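Local coordinates for HMG box-containing protein 1 (Homo sapiens, PDB 3QVE), which represses transcription by binding promoter DNA of target genes, regulating the cell cycle and Wnt signalling, and is represented here by its AXH domain, at residues L59-H64 / L75-D80. Sequence-based numbering, arbitrary orientation.
Sequences LKLLSH and LKLTFD. With EDO (1,2-ethanediol), chain G; SO4 (sulfate ion), chain D; EDO (1,2-ethanediol), chain I; EDO (1,2-ethanediol), chain N.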
ATOM      1  N   LEU A  59       6.775   0.865   4.482  1.00 25.67           N
ATOM      2  CA  LEU A  59       7.062   0.185   3.215  1.00 25.48           C
ATOM      3  C   LEU A  59       7.668   1.208   2.242  1.00 25.42           C
ATOM      4  O   LEU A  59       7.028   2.196   1.899  1.00 24.73           O
ATOM      5  CB  LEU A  59       5.768  -0.397   2.641  1.00 24.84           C
ATOM      6  CG  LEU A  59       5.213  -1.614   3.414  1.00 27.03           C
ATOM      7  CD1 LEU A  59       3.821  -1.949   2.899  1.00 26.98           C
ATOM      8  CD2 LEU A  59       6.142  -2.806   3.308  1.00 23.72           C
ATOM      9  N   LYS A  60       8.924   0.993   1.875  1.00 26.91           N
ATOM     10  CA  LYS A  60       9.611   1.887   0.986  1.00 28.99           C
ATOM     11  C   LYS A  60       9.274   1.540  -0.463  1.00 27.86           C
ATOM     12  O   LYS A  60       9.491   0.430  -0.901  1.00 24.17           O
ATOM     13  CB  LYS A  60      11.104   1.794   1.223  1.00 30.19           C
ATOM     14  CG  LYS A  60      11.957   2.784   0.417  1.00 37.62           C
ATOM     15  CD  LYS A  60      13.444   2.536   0.782  1.00 41.78           C
ATOM     16  CE  LYS A  60      14.375   3.440   0.038  1.00 61.94           C
ATOM     17  NZ  LYS A  60      15.786   3.255   0.466  1.00 65.75           N
ATOM     18  N   LEU A  61       8.735   2.494  -1.201  1.00 24.90           N
ATOM     19  CA  LEU A  61       8.411   2.262  -2.615  1.00 22.92           C
ATOM     20  C   LEU A  61       9.669   2.185  -3.424  1.00 21.84           C
ATOM     21  O   LEU A  61      10.507   3.091  -3.347  1.00 26.29           O
ATOM     22  CB  LEU A  61       7.553   3.416  -3.144  1.00 25.16           C
ATOM     23  CG  LEU A  61       7.129   3.374  -4.612  1.00 22.46           C
ATOM     24  CD1 LEU A  61       6.163   2.212  -4.796  1.00 20.43           C
ATOM     25  CD2 LEU A  61       6.501   4.717  -5.005  1.00 22.75           C
ATOM     26  N   LEU A  62       9.806   1.121  -4.198  1.00 23.94           N
ATOM     27  CA  LEU A  62      10.958   0.908  -5.036  1.00 27.50           C
ATOM     28  C   LEU A  62      10.640   1.111  -6.520  1.00 25.86           C
ATOM     29  O   LEU A  62      11.531   1.444  -7.308  1.00 27.90           O
ATOM     30  CB  LEU A  62      11.496  -0.529  -4.868  1.00 27.02           C
ATOM     31  CG  LEU A  62      12.069  -0.965  -3.514  1.00 34.59           C
ATOM     32  CD1 LEU A  62      12.727  -2.368  -3.648  1.00 24.82           C
ATOM     33  CD2 LEU A  62      13.046   0.064  -2.927  1.00 28.65           C
ATOM     34  N   SER A  63       9.420   0.821  -6.915  1.00 24.00           N
ATOM     35  CA  SER A  63       9.053   0.829  -8.324  1.00 25.17           C
ATOM     36  C   SER A  63       7.573   0.937  -8.530  1.00 28.15           C
ATOM     37  O   SER A  63       6.780   0.562  -7.637  1.00 26.75           O
ATOM     38  CB  SER A  63       9.594  -0.401  -9.055  1.00 29.30           C
ATOM     39  OG  SER A  63       8.860  -1.552  -8.738  1.00 30.08           O
ATOM     40  N   HIS A  64       7.173   1.479  -9.692  1.00 23.92           N
ATOM     41  CA  HIS A  64       5.746   1.624 -10.000  1.00 23.68           C
ATOM     42  C   HIS A  64       5.495   1.577 -11.483  1.00 25.75           C
ATOM     43  O   HIS A  64       6.346   1.945 -12.266  1.00 26.95           O
ATOM     44  CB  HIS A  64       5.194   2.948  -9.430  1.00 26.80           C
ATOM     45  CG  HIS A  64       5.914   4.182  -9.926  1.00 27.64           C
ATOM     46  ND1 HIS A  64       5.582   4.823 -11.106  1.00 32.31           N
ATOM     47  CD2 HIS A  64       6.942   4.889  -9.393  1.00 34.22           C
ATOM     48  CE1 HIS A  64       6.405   5.853 -11.288  1.00 31.16           C
ATOM     49  NE2 HIS A  64       7.235   5.913 -10.259  1.00 31.96           N
ATOM     50  N   LEU A  75      -2.567   0.564 -10.576  1.00 22.65           N
ATOM     51  CA  LEU A  75      -1.147   0.743 -10.303  1.00 24.40           C
ATOM     52  C   LEU A  75      -0.644  -0.625  -9.853  1.00 25.80           C
ATOM     53  O   LEU A  75      -1.397  -1.428  -9.264  1.00 22.73           O
ATOM     54  CB  LEU A  75      -0.908   1.763  -9.173  1.00 28.00           C
ATOM     55  CG  LEU A  75      -1.313   3.232  -9.386  1.00 29.48           C
ATOM     56  CD1 LEU A  75      -1.377   3.994  -8.047  1.00 28.49           C
ATOM     57  CD2 LEU A  75      -0.366   3.862 -10.353  1.00 34.00           C
ATOM     58  N   LYS A  76       0.622  -0.889 -10.160  1.00 23.13           N
ATOM     59  CA  LYS A  76       1.352  -2.010  -9.640  1.00 23.04           C
ATOM     60  C   LYS A  76       2.614  -1.455  -9.055  1.00 26.23           C
ATOM     61  O   LYS A  76       3.367  -0.769  -9.742  1.00 24.20           O
ATOM     62  CB  LYS A  76       1.625  -3.031 -10.725  1.00 27.25           C
ATOM     63  CG  LYS A  76       0.349  -3.805 -11.107  1.00 39.54           C
ATOM     64  CD  LYS A  76       0.544  -4.842 -12.222  1.00 50.05           C
ATOM     65  CE  LYS A  76       1.190  -6.083 -11.721  1.00 51.90           C
ATOM     66  NZ  LYS A  76       1.591  -7.013 -12.821  1.00 52.93           N
ATOM     67  N   LEU A  77       2.813  -1.743  -7.782  1.00 20.69           N
ATOM     68  CA  LEU A  77       3.868  -1.120  -6.968  1.00 23.52           C
ATOM     69  C   LEU A  77       4.654  -2.151  -6.242  1.00 24.53           C
ATOM     70  O   LEU A  77       4.068  -3.111  -5.746  1.00 25.04           O
ATOM     71  CB  LEU A  77       3.229  -0.221  -5.903  1.00 19.16           C
ATOM     72  CG  LEU A  77       2.181   0.789  -6.321  1.00 24.27           C
ATOM     73  CD1 LEU A  77       1.508   1.463  -5.070  1.00 23.06           C
ATOM     74  CD2 LEU A  77       2.881   1.831  -7.290  1.00 20.89           C
ATOM     75  N   THR A  78       5.959  -1.922  -6.060  1.00 22.33           N
ATOM     76  CA  THR A  78       6.776  -2.872  -5.291  1.00 21.77           C
ATOM     77  C   THR A  78       7.395  -2.128  -4.146  1.00 23.88           C
ATOM     78  O   THR A  78       7.948  -1.042  -4.309  1.00 25.42           O
ATOM     79  CB  THR A  78       7.862  -3.561  -6.157  1.00 23.51           C
ATOM     80  OG1 THR A  78       7.205  -4.402  -7.097  1.00 24.49           O
ATOM     81  CG2 THR A  78       8.824  -4.449  -5.282  1.00 24.37           C
ATOM     82  N   PHE A  79       7.268  -2.722  -2.972  1.00 21.85           N
ATOM     83  CA  PHE A  79       7.653  -2.111  -1.704  1.00 23.41           C
ATOM     84  C   PHE A  79       8.693  -2.966  -0.972  1.00 25.44           C
ATOM     85  O   PHE A  79       8.661  -4.189  -1.061  1.00 24.70           O
ATOM     86  CB  PHE A  79       6.454  -2.031  -0.770  1.00 25.81           C
ATOM     87  CG  PHE A  79       5.436  -1.010  -1.168  1.00 23.21           C
ATOM     88  CD1 PHE A  79       5.646   0.331  -0.926  1.00 26.01           C
ATOM     89  CD2 PHE A  79       4.212  -1.406  -1.690  1.00 26.45           C
ATOM     90  CE1 PHE A  79       4.689   1.283  -1.260  1.00 24.32           C
ATOM     91  CE2 PHE A  79       3.255  -0.454  -2.032  1.00 23.43           C
ATOM     92  CZ  PHE A  79       3.500   0.871  -1.826  1.00 23.86           C
ATOM     93  N   ASP A  80       9.558  -2.304  -0.209  1.00 26.77           N
ATOM     94  CA  ASP A  80      10.575  -2.931   0.626  1.00 26.44           C
ATOM     95  C   ASP A  80      10.297  -2.663   2.108  1.00 24.19           C
ATOM     96  O   ASP A  80      10.319  -1.492   2.534  1.00 28.61           O
ATOM     97  CB  ASP A  80      11.924  -2.354   0.212  1.00 26.96           C
ATOM     98  CG  ASP A  80      13.107  -3.011   0.918  1.00 35.65           C
ATOM     99  OD1 ASP A  80      12.858  -3.813   1.795  1.00 31.81           O
ATOM    100  OD2 ASP A  80      14.274  -2.739   0.562  1.00 35.95           O
TER
HETATM  101  C1  EDO G   8       6.243  -2.487  -9.977  1.00 37.13           C
HETATM  102  O1  EDO G   8       7.470  -2.792 -10.672  1.00 62.00           O
HETATM  103  C2  EDO G   8       5.601  -3.845  -9.704  1.00 47.12           C
HETATM  104  O2  EDO G   8       5.520  -4.695 -10.883  1.00 52.93           O
HETATM  105  S   SO4 D   2       9.582   8.777  -9.370  1.00 39.91           S
HETATM  106  O1  SO4 D   2       9.493   8.035 -10.608  1.00 42.48           O
HETATM  107  O2  SO4 D   2      10.919   8.852  -8.824  1.00 53.55           O
HETATM  108  O3  SO4 D   2       8.905  10.062  -9.444  1.00 50.03           O
HETATM  109  O4  SO4 D   2       8.826   8.029  -8.404  1.00 47.90           O
HETATM  110  C1  EDO I  13      11.346   1.086   6.561  1.00 53.42           C
HETATM  111  O1  EDO I  13      12.356   0.195   7.041  1.00 51.27           O
HETATM  112  C2  EDO I  13      11.603   1.335   5.087  1.00 47.32           C
HETATM  113  O2  EDO I  13      11.876   0.069   4.477  1.00 60.16           O
HETATM  114  C1  EDO N  24       2.949 -10.576 -12.568  1.00 69.45           C
HETATM  115  O1  EDO N  24       2.061  -9.513 -12.211  1.00 65.04           O
HETATM  116  C2  EDO N  24       2.377 -11.921 -12.157  1.00 70.50           C
HETATM  117  O2  EDO N  24       1.003 -11.976 -12.556  1.00 73.89           O
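Strands 59-64 and 75-80 pair antiparallel through four backbone hydrogen bonds, and a classic beta bulge sets L62 and S63 together against T78. K60 and D80 bond in both directions; the D80 N-H meets a lone pair of K60 O at 2.8 Å. At the bulge, L62 N reaches T78 O almost along the C=O axis (2.9 Å, N-H...O 170°), while T78 N returns to S63 O. A near-helical psi of -31° at L62 breaks the extended strand and shifts the register by one; its side chain lies obliquely across D80, CD1 3.9 Å from D80 CB. The two segments belong to the hairpin of strands 59-69 and 72-80 in the antiparallel sheet of the AXH domain, where 89-94 flanks 72-80. On the face carrying L61, H64, L77 and F79, L61 CD1 sits over one face of the F79 ring, 3.9 Å from CE1, and touches L77 CB; L59 CB packs 3.6 Å from F79 CD1. V91 and F99 extend this apolar layer. L77 CD2 presses against H64 CB at 3.3 Å. H64 NE2 is shared between two oxygens of a sulfate, probably from the crystallisation liquor, also held by H126 and I127. On the opposite face S63 OG lies 3.4 Å from T78 CB and hydrogen-bonds to a liquor-derived ethanediol, probably; T78 OG1 bonds to T90.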